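Local structure of 2'-5' RNA Ligase (Thermus thermophilus, 1IUH) at residues R2-V7 against H39-F44; V88-A93 against K128-L133. The protein belongs to the LigT-like phosphoesterases of the 2H clan, a family of two-lobed proteins recognised by a pair of histidine-containing sequence motifs. All coordinates share one frame; numbering follows the deposited sequence.

Overall arrangement
Interactions 1 and 2 are two antiparallel strand pairings in the same antiparallel sheet, their centres about 13 Å apart. Interaction 1 joins strand 2-8 to strand 39-47, and interaction 2, which opens only after the first has closed along the chain, joins strand 88-94 to strand 130-136. They meet where L40 packs against P129, H130 and I131. Each contains one copy of a His-x-Thr sequence, H39 to T41 in the first and H130 to T132 in the second, consistent with the paired motifs for which the 2H clan is named. The arrangement is consistent with one motif in each lobe, as in this family.

Interaction 1 of 2, residues R2-V7 against H39-F44; sequences RLFYAV and HLTLLF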
loop_
_atom_site.group_PDB
_atom_site.type_symbol
_atom_site.label_atom_id
_atom_site.label_comp_id
_atom_site.label_asym_id
_atom_site.label_seq_id
_atom_site.Cartn_x
_atom_site.Cartn_y
_atom_site.Cartn_z
ATOM N N ARG A 2 2.634 -10.146 10.943
ATOM C CA ARG A 2 2.457 -8.740 10.695
ATOM C C ARG A 2 1.780 -8.746 9.323
ATOM O O ARG A 2 2.338 -9.172 8.301
ATOM C CB ARG A 2 3.829 -8.140 10.683
ATOM C CG ARG A 2 3.938 -6.753 10.227
ATOM C CD ARG A 2 5.427 -6.493 9.985
ATOM N NE ARG A 2 5.685 -5.108 9.623
ATOM C CZ ARG A 2 5.831 -4.117 10.506
ATOM N NH1 ARG A 2 5.752 -4.362 11.826
ATOM N NH2 ARG A 2 6.026 -2.881 10.042
ATOM N N LEU A 3 0.540 -8.325 9.309
ATOM C CA LEU A 3 -0.269 -8.364 8.096
ATOM C C LEU A 3 -0.768 -7.001 7.625
ATOM O O LEU A 3 -0.909 -6.071 8.432
ATOM C CB LEU A 3 -1.499 -9.215 8.387
ATOM C CG LEU A 3 -1.290 -10.663 8.846
ATOM C CD1 LEU A 3 -2.555 -11.168 9.481
ATOM C CD2 LEU A 3 -0.910 -11.542 7.655
ATOM N N PHE A 4 -1.046 -6.905 6.324
ATOM C CA PHE A 4 -1.643 -5.707 5.709
ATOM C C PHE A 4 -2.377 -6.093 4.417
ATOM O O PHE A 4 -2.115 -7.159 3.825
ATOM C CB PHE A 4 -0.587 -4.620 5.400
ATOM C CG PHE A 4 0.424 -4.981 4.324
ATOM C CD1 PHE A 4 0.281 -4.515 3.024
ATOM C CD2 PHE A 4 1.557 -5.741 4.614
ATOM C CE1 PHE A 4 1.254 -4.794 2.025
ATOM C CE2 PHE A 4 2.537 -6.021 3.612
ATOM C CZ PHE A 4 2.363 -5.534 2.321
ATOM N N TYR A 5 -3.362 -5.273 4.049
ATOM C CA TYR A 5 -4.058 -5.436 2.768
ATOM C C TYR A 5 -3.425 -4.426 1.773
ATOM O O TYR A 5 -3.127 -3.283 2.108
ATOM C CB TYR A 5 -5.590 -5.190 2.849
ATOM C CG TYR A 5 -6.371 -6.222 3.664
ATOM C CD1 TYR A 5 -6.701 -5.948 4.995
ATOM C CD2 TYR A 5 -6.825 -7.443 3.100
ATOM C CE1 TYR A 5 -7.471 -6.843 5.756
ATOM C CE2 TYR A 5 -7.610 -8.372 3.872
ATOM C CZ TYR A 5 -7.917 -8.031 5.202
ATOM O OH TYR A 5 -8.667 -8.790 6.046
ATOM N N ALA A 6 -3.237 -4.855 0.538
ATOM C CA ALA A 6 -2.620 -3.978 -0.413
ATOM C C ALA A 6 -3.024 -4.288 -1.839
ATOM O O ALA A 6 -3.562 -5.350 -2.135
ATOM C CB ALA A 6 -1.048 -4.082 -0.276
ATOM N N VAL A 7 -2.723 -3.344 -2.721
ATOM C CA VAL A 7 -2.973 -3.525 -4.125
ATOM C C VAL A 7 -1.594 -3.647 -4.789
ATOM O O VAL A 7 -0.740 -2.772 -4.603
ATOM C CB VAL A 7 -3.673 -2.312 -4.725
ATOM C CG1 VAL A 7 -3.554 -2.337 -6.286
ATOM C CG2 VAL A 7 -5.041 -2.288 -4.300
ATOM N N HIS A 39 3.849 -1.222 -4.084
ATOM C CA HIS A 39 2.434 -1.503 -3.789
ATOM C C HIS A 39 1.717 -0.353 -3.044
ATOM O O HIS A 39 2.353 0.494 -2.411
ATOM C CB HIS A 39 2.379 -2.739 -2.899
ATOM C CG HIS A 39 2.763 -2.441 -1.486
ATOM N ND1 HIS A 39 4.079 -2.363 -1.077
ATOM C CD2 HIS A 39 2.005 -2.123 -0.400
ATOM C CE1 HIS A 39 4.114 -2.015 0.205
ATOM N NE2 HIS A 39 2.872 -1.859 0.636
ATOM N N LEU A 40 0.399 -0.372 -3.061
ATOM C CA LEU A 40 -0.388 0.649 -2.333
ATOM C C LEU A 40 -1.110 -0.080 -1.209
ATOM O O LEU A 40 -1.929 -0.979 -1.470
ATOM C CB LEU A 40 -1.441 1.295 -3.248
ATOM C CG LEU A 40 -2.246 2.451 -2.659
ATOM C CD1 LEU A 40 -2.618 3.529 -3.764
ATOM C CD2 LEU A 40 -3.509 1.841 -2.027
ATOM N N THR A 41 -0.825 0.283 0.028
ATOM C CA THR A 41 -1.483 -0.368 1.170
ATOM C C THR A 41 -2.898 0.136 1.466
ATOM O O THR A 41 -3.129 1.305 1.529
ATOM C CB THR A 41 -0.618 -0.204 2.429
ATOM O OG1 THR A 41 0.675 -0.808 2.185
ATOM C CG2 THR A 41 -1.299 -0.845 3.637
ATOM N N LEU A 42 -3.883 -0.733 1.597
ATOM C CA LEU A 42 -5.213 -0.190 1.896
ATOM C C LEU A 42 -5.455 -0.133 3.399
ATOM O O LEU A 42 -6.176 0.725 3.892
ATOM C CB LEU A 42 -6.282 -1.005 1.235
ATOM C CG LEU A 42 -6.070 -1.158 -0.256
ATOM C CD1 LEU A 42 -6.611 -2.518 -0.697
ATOM C CD2 LEU A 42 -6.767 -0.024 -0.969
ATOM N N LEU A 43 -4.803 -1.011 4.127
ATOM C CA LEU A 43 -4.964 -1.064 5.571
ATOM C C LEU A 43 -3.867 -1.914 6.192
ATOM O O LEU A 43 -3.776 -3.076 5.856
ATOM C CB LEU A 43 -6.308 -1.679 5.919
ATOM C CG LEU A 43 -6.533 -1.853 7.425
ATOM C CD1 LEU A 43 -6.538 -0.485 8.024
ATOM C CD2 LEU A 43 -7.915 -2.593 7.729
ATOM N N PHE A 44 -3.022 -1.323 7.047
ATOM C CA PHE A 44 -1.947 -2.050 7.744
ATOM C C PHE A 44 -2.532 -2.619 9.068
ATOM O O PHE A 44 -3.264 -1.932 9.778
ATOM C CB PHE A 44 -0.797 -1.080 7.976
ATOM C CG PHE A 44 0.286 -1.607 8.809
ATOM C CD1 PHE A 44 1.120 -2.604 8.335
ATOM C CD2 PHE A 44 0.499 -1.094 10.092
ATOM C CE1 PHE A 44 2.162 -3.095 9.122
ATOM C CE2 PHE A 44 1.548 -1.574 10.891
ATOM C CZ PHE A 44 2.383 -2.585 10.397
#
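F4 and H39 each carry CG in the crowded position between backbone N and carbonyl carbon (chi1 67° and 76°), which swings the two rings toward each other, tip to tip. F4 CE1 comes to 3.6 Å from H39 NE2, and F4 CZ lies over one face of the imidazole; with the planes 41° apart, the pair is oblique. A6 CB also touches the imidazole, obliquely, 3.6 Å from H39 CD2. T41 OG1 sits in the plane of the imidazole at its edge, 2.9 Å from H39 NE2, while H39 ND1 is hydrogen-bonded to Q37 O, so oxygen borders both ring nitrogens. Farther along, the extended chain of R2 lays one face of its guanidinium over the tip of F44, NH2 to CZ 3.7 Å, the two planes steeply inclined.

The backbones are antiparallel but interrupted by a classic beta bulge, where L42 and L43 both face Y5. Y5 O accepts L42 N at 2.7 Å and, weakly, L43 N at 3.5 Å, while Y5 N donates to L43 O. Beyond the bulge V7 and L40 exchange two backbone bonds, and V7 CG2 touches L42 CD1 at 3.9 Å.

F4, A6, T41 and F44 share one face, where H39 and T41 of the His-x-Thr motif meet F4; L40 points to the other. Y171 meets the rings of both F4 and H39. On the L40 face, Y5 and L43 pack on L105 of helix 96-113, Y5 also reaches helix 53-66, where its OH bonds to Y56 O, and strand 150-164 flanks strand 2-8 through backbone bonds from R2, F4 and A6.

Interaction 2 of 2, residues V88-A93 against K128-L133; sequences VWFAKA and KPHITL
F90 and H130 lie face to face in an offset stack, planes only 6° apart and ring centroids 3.9 Å from each other. The stack belongs to this conformer of H130, one of two deposited, in which ND1 stands above the middle of the F90 ring and K128 CB lies over the opposite face of the imidazole, toward the rim. K92 CG meets the F90 ring edge-on, in its plane. At the other end of the pairing L133 CD1 sits over the six-membered ring of W89, 3.6 Å from its centroid and 14° off the normal, a CH-pi contact; L133 CB touches W89 CE3 as well. A91 and I131 share the face turned to helix 11-21, where both touch L17.

Ladder bonds hold these groups in register: A91 and I131 bond both ways, L133 N gives to W89 O at 2.6 Å, and A93 N to P129 O at 3.1 Å. P129 has no N-H to return to A93 O, so this rung carries a single bond. The A91 face is thus apolar and buried, that of F90, K92, H130 and T132 more polar and partly exposed, and the second conformer suggests that the imidazole is not confined to its stack.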
loop_
_atom_site.group_PDB
_atom_site.type_symbol
_atom_site.label_atom_id
_atom_site.label_comp_id
_atom_site.label_asym_id
_atom_site.label_seq_id
_atom_site.Cartn_x
_atom_site.Cartn_y
_atom_site.Cartn_z
ATOM N N VAL A 88 10.123 9.313 3.715
ATOM C CA VAL A 88 9.720 8.528 2.574
ATOM C C VAL A 88 9.458 9.250 1.279
ATOM O O VAL A 88 9.014 10.382 1.258
ATOM C CB VAL A 88 8.412 7.733 2.942
ATOM C CG1 VAL A 88 7.959 6.844 1.796
ATOM C CG2 VAL A 88 8.673 6.861 4.105
ATOM N N TRP A 89 9.698 8.576 0.176
ATOM C CA TRP A 89 9.399 9.194 -1.094
ATOM C C TRP A 89 8.337 8.283 -1.715
ATOM O O TRP A 89 8.597 7.083 -1.888
ATOM C CB TRP A 89 10.622 9.249 -1.997
ATOM C CG TRP A 89 10.323 9.991 -3.279
ATOM C CD1 TRP A 89 9.581 11.138 -3.405
ATOM C CD2 TRP A 89 10.839 9.709 -4.573
ATOM N NE1 TRP A 89 9.619 11.587 -4.691
ATOM C CE2 TRP A 89 10.384 10.732 -5.434
ATOM C CE3 TRP A 89 11.652 8.690 -5.099
ATOM C CZ2 TRP A 89 10.719 10.775 -6.820
ATOM C CZ3 TRP A 89 11.987 8.735 -6.489
ATOM C CH2 TRP A 89 11.517 9.779 -7.317
ATOM N N PHE A 90 7.174 8.850 -2.075
ATOM C CA PHE A 90 6.074 8.077 -2.632
ATOM C C PHE A 90 5.357 8.703 -3.787
ATOM O O PHE A 90 5.416 9.891 -4.030
ATOM C CB PHE A 90 5.012 7.787 -1.544
ATOM C CG PHE A 90 4.398 9.056 -0.932
ATOM C CD1 PHE A 90 3.446 9.795 -1.621
ATOM C CD2 PHE A 90 4.882 9.572 0.273
ATOM C CE1 PHE A 90 3.003 11.004 -1.138
ATOM C CE2 PHE A 90 4.433 10.808 0.764
ATOM C CZ PHE A 90 3.513 11.510 0.077
ATOM N N ALA A 91 4.619 7.870 -4.489
ATOM C CA ALA A 91 3.833 8.382 -5.573
ATOM C C ALA A 91 2.373 8.500 -5.063
ATOM O O ALA A 91 1.927 7.649 -4.292
ATOM C CB ALA A 91 3.918 7.424 -6.751
ATOM N N LYS A 92 1.642 9.545 -5.484
ATOM C CA LYS A 92 0.228 9.684 -5.124
ATOM C C LYS A 92 -0.597 8.990 -6.233
ATOM O O LYS A 92 -0.338 9.140 -7.429
ATOM C CB LYS A 92 -0.216 11.170 -4.958
ATOM C CG LYS A 92 0.531 12.040 -3.868
ATOM C CD LYS A 92 -0.275 13.297 -3.376
ATOM C CE LYS A 92 0.503 14.693 -3.427
ATOM N NZ LYS A 92 1.283 15.203 -2.208
ATOM N N ALA A 93 -1.566 8.181 -5.830
ATOM C CA ALA A 93 -2.451 7.516 -6.786
ATOM C C ALA A 93 -3.818 7.970 -6.312
ATOM O O ALA A 93 -3.939 8.411 -5.175
ATOM C CB ALA A 93 -2.347 6.017 -6.676
ATOM N N LYS A 128 -4.459 7.757 2.861
ATOM C CA LYS A 128 -3.897 8.540 1.780
ATOM C C LYS A 128 -3.419 7.576 0.676
ATOM O O LYS A 128 -2.335 6.994 0.806
ATOM C CB LYS A 128 -2.674 9.277 2.279
ATOM C CG LYS A 128 -2.739 10.722 2.091
ATOM C CD LYS A 128 -2.974 11.377 3.429
ATOM C CE LYS A 128 -3.354 12.826 3.223
ATOM N NZ LYS A 128 -3.189 13.511 4.516
ATOM N N PRO A 129 -4.167 7.421 -0.430
ATOM C CA PRO A 129 -3.613 6.468 -1.414
ATOM C C PRO A 129 -2.202 6.855 -1.947
ATOM O O PRO A 129 -2.086 7.685 -2.862
ATOM C CB PRO A 129 -4.693 6.421 -2.510
ATOM C CG PRO A 129 -5.293 7.824 -2.458
ATOM C CD PRO A 129 -5.242 8.255 -0.978
ATOM N N HIS A 130 -1.166 6.243 -1.349
ATOM C CA HIS A 130 0.269 6.476 -1.637
ATOM C C HIS A 130 1.010 5.148 -1.997
ATOM O O HIS A 130 0.627 4.092 -1.501
ATOM C CB HIS A 130 0.952 7.082 -0.373
ATOM C CG HIS A 130 0.486 8.465 0.011
ATOM N ND1 HIS A 130 0.968 9.122 1.126
ATOM C CD2 HIS A 130 -0.376 9.331 -0.592
ATOM C CE1 HIS A 130 0.426 10.329 1.192
ATOM N NE2 HIS A 130 -0.392 10.482 0.164
ATOM N N ILE A 131 2.058 5.213 -2.840
ATOM C CA ILE A 131 2.878 4.042 -3.215
ATOM C C ILE A 131 4.328 4.426 -2.984
ATOM O O ILE A 131 4.920 5.219 -3.723
ATOM C CB ILE A 131 2.759 3.608 -4.745
ATOM C CG1 ILE A 131 1.391 2.963 -5.024
ATOM C CG2 ILE A 131 3.918 2.647 -5.141
ATOM C CD1 ILE A 131 0.934 3.120 -6.497
ATOM N N THR A 132 4.907 3.853 -1.944
ATOM C CA THR A 132 6.293 4.156 -1.628
ATOM C C THR A 132 7.317 3.797 -2.689
ATOM O O THR A 132 7.330 2.698 -3.185
ATOM C CB THR A 132 6.634 3.502 -0.326
ATOM O OG1 THR A 132 5.605 3.879 0.581
ATOM C CG2 THR A 132 7.911 4.015 0.229
ATOM N N LEU A 133 8.193 4.758 -2.975
ATOM C CA LEU A 133 9.278 4.684 -3.970
ATOM C C LEU A 133 10.641 4.446 -3.374
ATOM O O LEU A 133 11.501 3.771 -3.972
ATOM C CB LEU A 133 9.355 6.001 -4.728
ATOM C CG LEU A 133 8.096 6.319 -5.499
ATOM C CD1 LEU A 133 8.130 7.741 -5.868
ATOM C CD2 LEU A 133 8.006 5.410 -6.697
#